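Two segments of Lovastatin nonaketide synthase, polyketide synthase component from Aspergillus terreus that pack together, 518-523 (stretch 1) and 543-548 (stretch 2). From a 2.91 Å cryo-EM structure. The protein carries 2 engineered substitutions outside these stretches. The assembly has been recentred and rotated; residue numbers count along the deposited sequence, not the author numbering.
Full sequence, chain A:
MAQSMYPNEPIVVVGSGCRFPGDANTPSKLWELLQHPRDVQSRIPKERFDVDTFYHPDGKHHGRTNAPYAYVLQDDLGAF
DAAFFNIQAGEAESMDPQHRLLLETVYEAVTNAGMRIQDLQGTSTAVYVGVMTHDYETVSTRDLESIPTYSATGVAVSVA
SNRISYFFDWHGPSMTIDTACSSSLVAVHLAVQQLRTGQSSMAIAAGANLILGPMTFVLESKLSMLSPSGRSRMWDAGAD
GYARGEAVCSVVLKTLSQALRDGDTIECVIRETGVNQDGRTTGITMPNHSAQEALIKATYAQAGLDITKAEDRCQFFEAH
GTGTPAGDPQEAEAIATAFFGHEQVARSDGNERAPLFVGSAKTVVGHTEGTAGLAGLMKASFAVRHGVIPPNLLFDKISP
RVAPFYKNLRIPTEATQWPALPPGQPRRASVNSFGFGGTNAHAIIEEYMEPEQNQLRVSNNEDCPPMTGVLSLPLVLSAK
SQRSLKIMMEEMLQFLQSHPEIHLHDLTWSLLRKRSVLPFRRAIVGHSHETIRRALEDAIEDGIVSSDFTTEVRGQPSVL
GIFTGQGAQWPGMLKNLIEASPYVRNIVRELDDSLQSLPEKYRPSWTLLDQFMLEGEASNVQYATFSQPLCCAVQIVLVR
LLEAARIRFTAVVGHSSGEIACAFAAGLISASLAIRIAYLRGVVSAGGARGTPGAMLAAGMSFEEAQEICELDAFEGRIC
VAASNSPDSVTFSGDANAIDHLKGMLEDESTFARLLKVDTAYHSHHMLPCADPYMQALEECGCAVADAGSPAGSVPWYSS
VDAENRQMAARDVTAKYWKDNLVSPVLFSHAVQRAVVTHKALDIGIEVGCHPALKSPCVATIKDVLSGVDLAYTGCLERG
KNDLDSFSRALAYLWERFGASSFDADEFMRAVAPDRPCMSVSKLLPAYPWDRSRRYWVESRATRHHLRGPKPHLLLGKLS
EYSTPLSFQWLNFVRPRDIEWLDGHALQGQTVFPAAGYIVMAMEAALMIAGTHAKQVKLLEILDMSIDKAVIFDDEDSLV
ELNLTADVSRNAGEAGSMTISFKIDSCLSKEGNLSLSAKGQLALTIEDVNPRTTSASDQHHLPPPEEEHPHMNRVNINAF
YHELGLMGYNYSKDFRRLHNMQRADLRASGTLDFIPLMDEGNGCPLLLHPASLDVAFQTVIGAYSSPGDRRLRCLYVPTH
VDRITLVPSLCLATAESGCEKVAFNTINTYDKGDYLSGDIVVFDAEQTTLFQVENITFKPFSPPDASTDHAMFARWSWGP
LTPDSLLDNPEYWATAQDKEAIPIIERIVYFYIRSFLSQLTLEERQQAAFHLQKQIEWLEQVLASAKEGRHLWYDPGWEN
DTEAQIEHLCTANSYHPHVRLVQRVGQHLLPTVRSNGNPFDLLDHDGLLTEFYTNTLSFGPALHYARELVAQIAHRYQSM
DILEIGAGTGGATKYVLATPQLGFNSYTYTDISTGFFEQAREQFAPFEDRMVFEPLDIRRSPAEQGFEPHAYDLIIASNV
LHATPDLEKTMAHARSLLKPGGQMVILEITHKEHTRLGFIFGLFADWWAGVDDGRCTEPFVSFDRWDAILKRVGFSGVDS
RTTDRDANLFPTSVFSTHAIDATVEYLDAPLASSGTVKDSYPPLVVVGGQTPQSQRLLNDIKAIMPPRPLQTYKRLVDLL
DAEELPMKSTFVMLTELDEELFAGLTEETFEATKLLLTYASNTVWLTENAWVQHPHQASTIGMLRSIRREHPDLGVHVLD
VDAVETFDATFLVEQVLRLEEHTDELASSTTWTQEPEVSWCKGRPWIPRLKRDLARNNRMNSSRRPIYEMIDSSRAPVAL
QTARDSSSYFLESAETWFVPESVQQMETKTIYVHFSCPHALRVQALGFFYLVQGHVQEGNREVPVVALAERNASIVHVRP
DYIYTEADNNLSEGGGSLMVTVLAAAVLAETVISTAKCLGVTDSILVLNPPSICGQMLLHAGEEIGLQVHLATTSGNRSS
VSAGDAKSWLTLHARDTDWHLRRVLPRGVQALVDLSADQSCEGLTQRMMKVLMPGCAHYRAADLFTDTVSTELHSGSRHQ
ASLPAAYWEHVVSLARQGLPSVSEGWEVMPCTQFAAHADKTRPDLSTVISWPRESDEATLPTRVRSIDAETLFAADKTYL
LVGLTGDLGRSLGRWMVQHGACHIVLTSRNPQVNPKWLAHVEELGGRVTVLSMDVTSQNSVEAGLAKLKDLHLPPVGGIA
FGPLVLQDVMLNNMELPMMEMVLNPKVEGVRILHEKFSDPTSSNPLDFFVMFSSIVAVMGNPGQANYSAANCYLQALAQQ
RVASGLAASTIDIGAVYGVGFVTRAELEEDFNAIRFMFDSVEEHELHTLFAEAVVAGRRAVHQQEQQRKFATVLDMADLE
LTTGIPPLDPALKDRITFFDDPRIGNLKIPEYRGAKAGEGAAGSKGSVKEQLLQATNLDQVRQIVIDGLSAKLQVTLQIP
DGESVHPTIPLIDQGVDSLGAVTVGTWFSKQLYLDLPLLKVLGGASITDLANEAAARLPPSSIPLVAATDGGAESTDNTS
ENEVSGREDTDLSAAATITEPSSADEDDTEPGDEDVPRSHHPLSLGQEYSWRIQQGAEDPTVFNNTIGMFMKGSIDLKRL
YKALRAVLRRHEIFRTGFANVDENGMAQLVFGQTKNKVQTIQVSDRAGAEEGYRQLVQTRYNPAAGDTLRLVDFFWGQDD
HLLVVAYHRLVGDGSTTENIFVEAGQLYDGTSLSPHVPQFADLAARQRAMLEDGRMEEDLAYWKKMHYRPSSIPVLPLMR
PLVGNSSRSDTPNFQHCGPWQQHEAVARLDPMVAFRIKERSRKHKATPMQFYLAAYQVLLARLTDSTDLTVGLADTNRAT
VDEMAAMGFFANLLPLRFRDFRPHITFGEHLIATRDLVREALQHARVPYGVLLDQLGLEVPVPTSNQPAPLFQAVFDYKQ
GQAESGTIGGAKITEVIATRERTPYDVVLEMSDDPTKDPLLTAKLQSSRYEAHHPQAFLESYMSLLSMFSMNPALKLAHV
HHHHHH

Stretch 1, residues 518-523: LPFRRA
Stretch 2 (543-548) GIVSSD

How do the two backbones run? They lie antiparallel, their end-to-end directions 148° apart. Residues 520-523 form a strand, which Leu518 and Pro519 (phi/psi -48/-58) precede as loop. In stretch 2, Gly543 leaves a helix with positive phi (75/11), and the chain then extends until Asp548 turns to phi 54. CA atoms of Phe520 and Ser547 lie 4.2 Å apart, those of Arg521 and Ser546 4.9 Å.

Which backbone bonds set this register? Arg521 and Ser546 exchange a pair: Arg521 N donates to Ser546 O at a very short 2.5 Å, and Ser546 N to Arg521 O at 2.8 Å. Farther along, Asp548 N donates to Pro519 O at 2.8 Å, with a bent angle of 133°.

What do the arginines add? The CA-to-CB bond of Arg522 (chi t, p, t, -100°) points sideways, but the end of the side chain comes nearer to stretch 2. Its guanidinium carries only N-H donors and the backbone carbonyl of Ile544 is an acceptor, so NH1 donates to Ile544 O at 2.9 Å, bent at 134°; Arg522 NE donates to Ala523 O at 3.1 Å. Arg521, extended (m, t, t, 84°), places NH1 2.8 Å from Asp548 O.

What surrounds the Phe520 ring? Phe520 (m, chi2 84°) meets Val545 (m) at its ring edge, Phe520 CD2 to Val545 CG2 4.2 Å, an apolar contact between carbons with no hydrogen bond to direct it, while Ser547 OG (t) lies over one face, 4.0 Å from Phe520 CE2.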

ATOM      1  N   LEU A 518      46.729 -11.283 -21.349  1.00106.22           N
ATOM      2  CA  LEU A 518      45.930 -11.285 -20.135  1.00106.22           C
ATOM      3  C   LEU A 518      46.554 -12.218 -19.112  1.00106.22           C
ATOM      4  O   LEU A 518      47.339 -13.106 -19.465  1.00106.22           O
ATOM      5  CB  LEU A 518      44.487 -11.709 -20.444  1.00106.22           C
ATOM      6  CG  LEU A 518      43.783 -10.771 -21.431  1.00106.22           C
ATOM      7  CD1 LEU A 518      42.432 -11.311 -21.849  1.00106.22           C
ATOM      8  CD2 LEU A 518      43.624  -9.385 -20.833  1.00106.22           C
ATOM      9  N   PRO A 519      46.231 -12.037 -17.821  1.00109.80           N
ATOM     10  CA  PRO A 519      46.937 -12.773 -16.762  1.00109.80           C
ATOM     11  C   PRO A 519      47.072 -14.265 -17.022  1.00109.80           C
ATOM     12  O   PRO A 519      48.191 -14.788 -17.061  1.00109.80           O
ATOM     13  CB  PRO A 519      46.076 -12.502 -15.523  1.00109.80           C
ATOM     14  CG  PRO A 519      45.449 -11.186 -15.791  1.00109.80           C
ATOM     15  CD  PRO A 519      45.198 -11.142 -17.272  1.00109.80           C
ATOM     16  N   PHE A 520      45.955 -14.963 -17.203  1.00111.53           N
ATOM     17  CA  PHE A 520      46.002 -16.394 -17.472  1.00111.53           C
ATOM     18  C   PHE A 520      46.394 -16.607 -18.926  1.00111.53           C
ATOM     19  O   PHE A 520      45.720 -16.114 -19.835  1.00111.53           O
ATOM     20  CB  PHE A 520      44.655 -17.045 -17.163  1.00111.53           C
ATOM     21  CG  PHE A 520      44.311 -17.047 -15.703  1.00111.53           C
ATOM     22  CD1 PHE A 520      43.715 -15.945 -15.117  1.00111.53           C
ATOM     23  CD2 PHE A 520      44.590 -18.149 -14.915  1.00111.53           C
ATOM     24  CE1 PHE A 520      43.401 -15.942 -13.773  1.00111.53           C
ATOM     25  CE2 PHE A 520      44.277 -18.153 -13.569  1.00111.53           C
ATOM     26  CZ  PHE A 520      43.681 -17.048 -12.998  1.00111.53           C
ATOM     27  N   ARG A 521      47.482 -17.337 -19.146  1.00120.12           N
ATOM     28  CA  ARG A 521      48.070 -17.497 -20.465  1.00120.12           C
ATOM     29  C   ARG A 521      48.193 -18.972 -20.813  1.00120.12           C
ATOM     30  O   ARG A 521      48.408 -19.818 -19.941  1.00120.12           O
ATOM     31  CB  ARG A 521      49.457 -16.853 -20.536  1.00120.12           C
ATOM     32  CG  ARG A 521      49.486 -15.360 -20.279  1.00120.12           C
ATOM     33  CD  ARG A 521      50.919 -14.869 -20.145  1.00120.12           C
ATOM     34  NE  ARG A 521      51.006 -13.421 -20.011  1.00120.12           N
ATOM     35  CZ  ARG A 521      50.866 -12.763 -18.869  1.00120.12           C
ATOM     36  NH1 ARG A 521      50.607 -13.391 -17.734  1.00120.12           N
ATOM     37  NH2 ARG A 521      50.987 -11.438 -18.865  1.00120.12           N
ATOM     38  N   ARG A 522      48.057 -19.272 -22.102  1.00124.78           N
ATOM     39  CA  ARG A 522      48.399 -20.581 -22.630  1.00124.78           C
ATOM     40  C   ARG A 522      48.923 -20.406 -24.045  1.00124.78           C
ATOM     41  O   ARG A 522      48.592 -19.438 -24.734  1.00124.78           O
ATOM     42  CB  ARG A 522      47.201 -21.544 -22.619  1.00124.78           C
ATOM     43  CG  ARG A 522      47.497 -22.932 -23.191  1.00124.78           C
ATOM     44  CD  ARG A 522      48.624 -23.642 -22.442  1.00124.78           C
ATOM     45  NE  ARG A 522      49.120 -24.808 -23.163  1.00124.78           N
ATOM     46  CZ  ARG A 522      48.787 -26.066 -22.900  1.00124.78           C
ATOM     47  NH1 ARG A 522      47.946 -26.374 -21.926  1.00124.78           N
ATOM     48  NH2 ARG A 522      49.314 -27.042 -23.634  1.00124.78           N
ATOM     49  N   ALA A 523      49.764 -21.344 -24.463  1.00130.62           N
ATOM     50  CA  ALA A 523      50.353 -21.325 -25.791  1.00130.62           C
ATOM     51  C   ALA A 523      50.309 -22.728 -26.369  1.00130.62           C
ATOM     52  O   ALA A 523      50.564 -23.706 -25.659  1.00130.62           O
ATOM     53  CB  ALA A 523      51.788 -20.801 -25.744  1.00130.62           C
ATOM     54  N   GLY A 543      44.251 -28.577 -19.164  1.00125.62           N
ATOM     55  CA  GLY A 543      43.847 -27.475 -18.316  1.00125.62           C
ATOM     56  C   GLY A 543      44.991 -26.744 -17.655  1.00125.62           C
ATOM     57  O   GLY A 543      44.753 -25.929 -16.759  1.00125.62           O
ATOM     58  N   ILE A 544      46.227 -27.009 -18.068  1.00125.91           N
ATOM     59  CA  ILE A 544      47.405 -26.394 -17.469  1.00125.91           C
ATOM     60  C   ILE A 544      47.657 -25.063 -18.165  1.00125.91           C
ATOM     61  O   ILE A 544      47.826 -25.014 -19.388  1.00125.91           O
ATOM     62  CB  ILE A 544      48.629 -27.316 -17.583  1.00125.91           C
ATOM     63  CG1 ILE A 544      48.352 -28.651 -16.884  1.00125.91           C
ATOM     64  CG2 ILE A 544      49.856 -26.641 -16.986  1.00125.91           C
ATOM     65  CD1 ILE A 544      49.379 -29.725 -17.178  1.00125.91           C
ATOM     66  N   VAL A 545      47.683 -23.981 -17.384  1.00120.42           N
ATOM     67  CA  VAL A 545      47.881 -22.638 -17.912  1.00120.42           C
ATOM     68  C   VAL A 545      48.778 -21.857 -16.962  1.00120.42           C
ATOM     69  O   VAL A 545      48.930 -22.199 -15.788  1.00120.42           O
ATOM     70  CB  VAL A 545      46.544 -21.890 -18.116  1.00120.42           C
ATOM     71  CG1 VAL A 545      45.636 -22.670 -19.051  1.00120.42           C
ATOM     72  CG2 VAL A 545      45.859 -21.652 -16.780  1.00120.42           C
ATOM     73  N   SER A 546      49.370 -20.791 -17.489  1.00123.05           N
ATOM     74  CA  SER A 546      50.225 -19.901 -16.720  1.00123.05           C
ATOM     75  C   SER A 546      49.467 -18.630 -16.360  1.00123.05           C
ATOM     76  O   SER A 546      48.653 -18.129 -17.139  1.00123.05           O
ATOM     77  CB  SER A 546      51.489 -19.545 -17.504  1.00123.05           C
ATOM     78  OG  SER A 546      52.318 -18.670 -16.759  1.00123.05           O
ATOM     79  N   SER A 547      49.746 -18.110 -15.167  1.00114.97           N
ATOM     80  CA  SER A 547      49.065 -16.934 -14.645  1.00114.97           C
ATOM     81  C   SER A 547      50.080 -15.846 -14.331  1.00114.97           C
ATOM     82  O   SER A 547      51.154 -16.122 -13.788  1.00114.97           O
ATOM     83  CB  SER A 547      48.265 -17.273 -13.384  1.00114.97           C
ATOM     84  OG  SER A 547      47.616 -16.122 -12.872  1.00114.97           O
ATOM     85  N   ASP A 548      49.728 -14.609 -14.671  1.00114.47           N
ATOM     86  CA  ASP A 548      50.578 -13.456 -14.401  1.00114.47           C
ATOM     87  C   ASP A 548      51.978 -13.661 -14.967  1.00114.47           C
ATOM     88  O   ASP A 548      52.494 -12.809 -15.692  1.00114.47           O
ATOM     89  CB  ASP A 548      50.653 -13.191 -12.897  1.00114.47           C
ATOM     90  CG  ASP A 548      49.296 -12.908 -12.286  1.00114.47           C
ATOM     91  OD1 ASP A 548      48.440 -12.324 -12.983  1.00114.47           O
ATOM     92  OD2 ASP A 548      49.084 -13.270 -11.110  1.00114.47           O
TER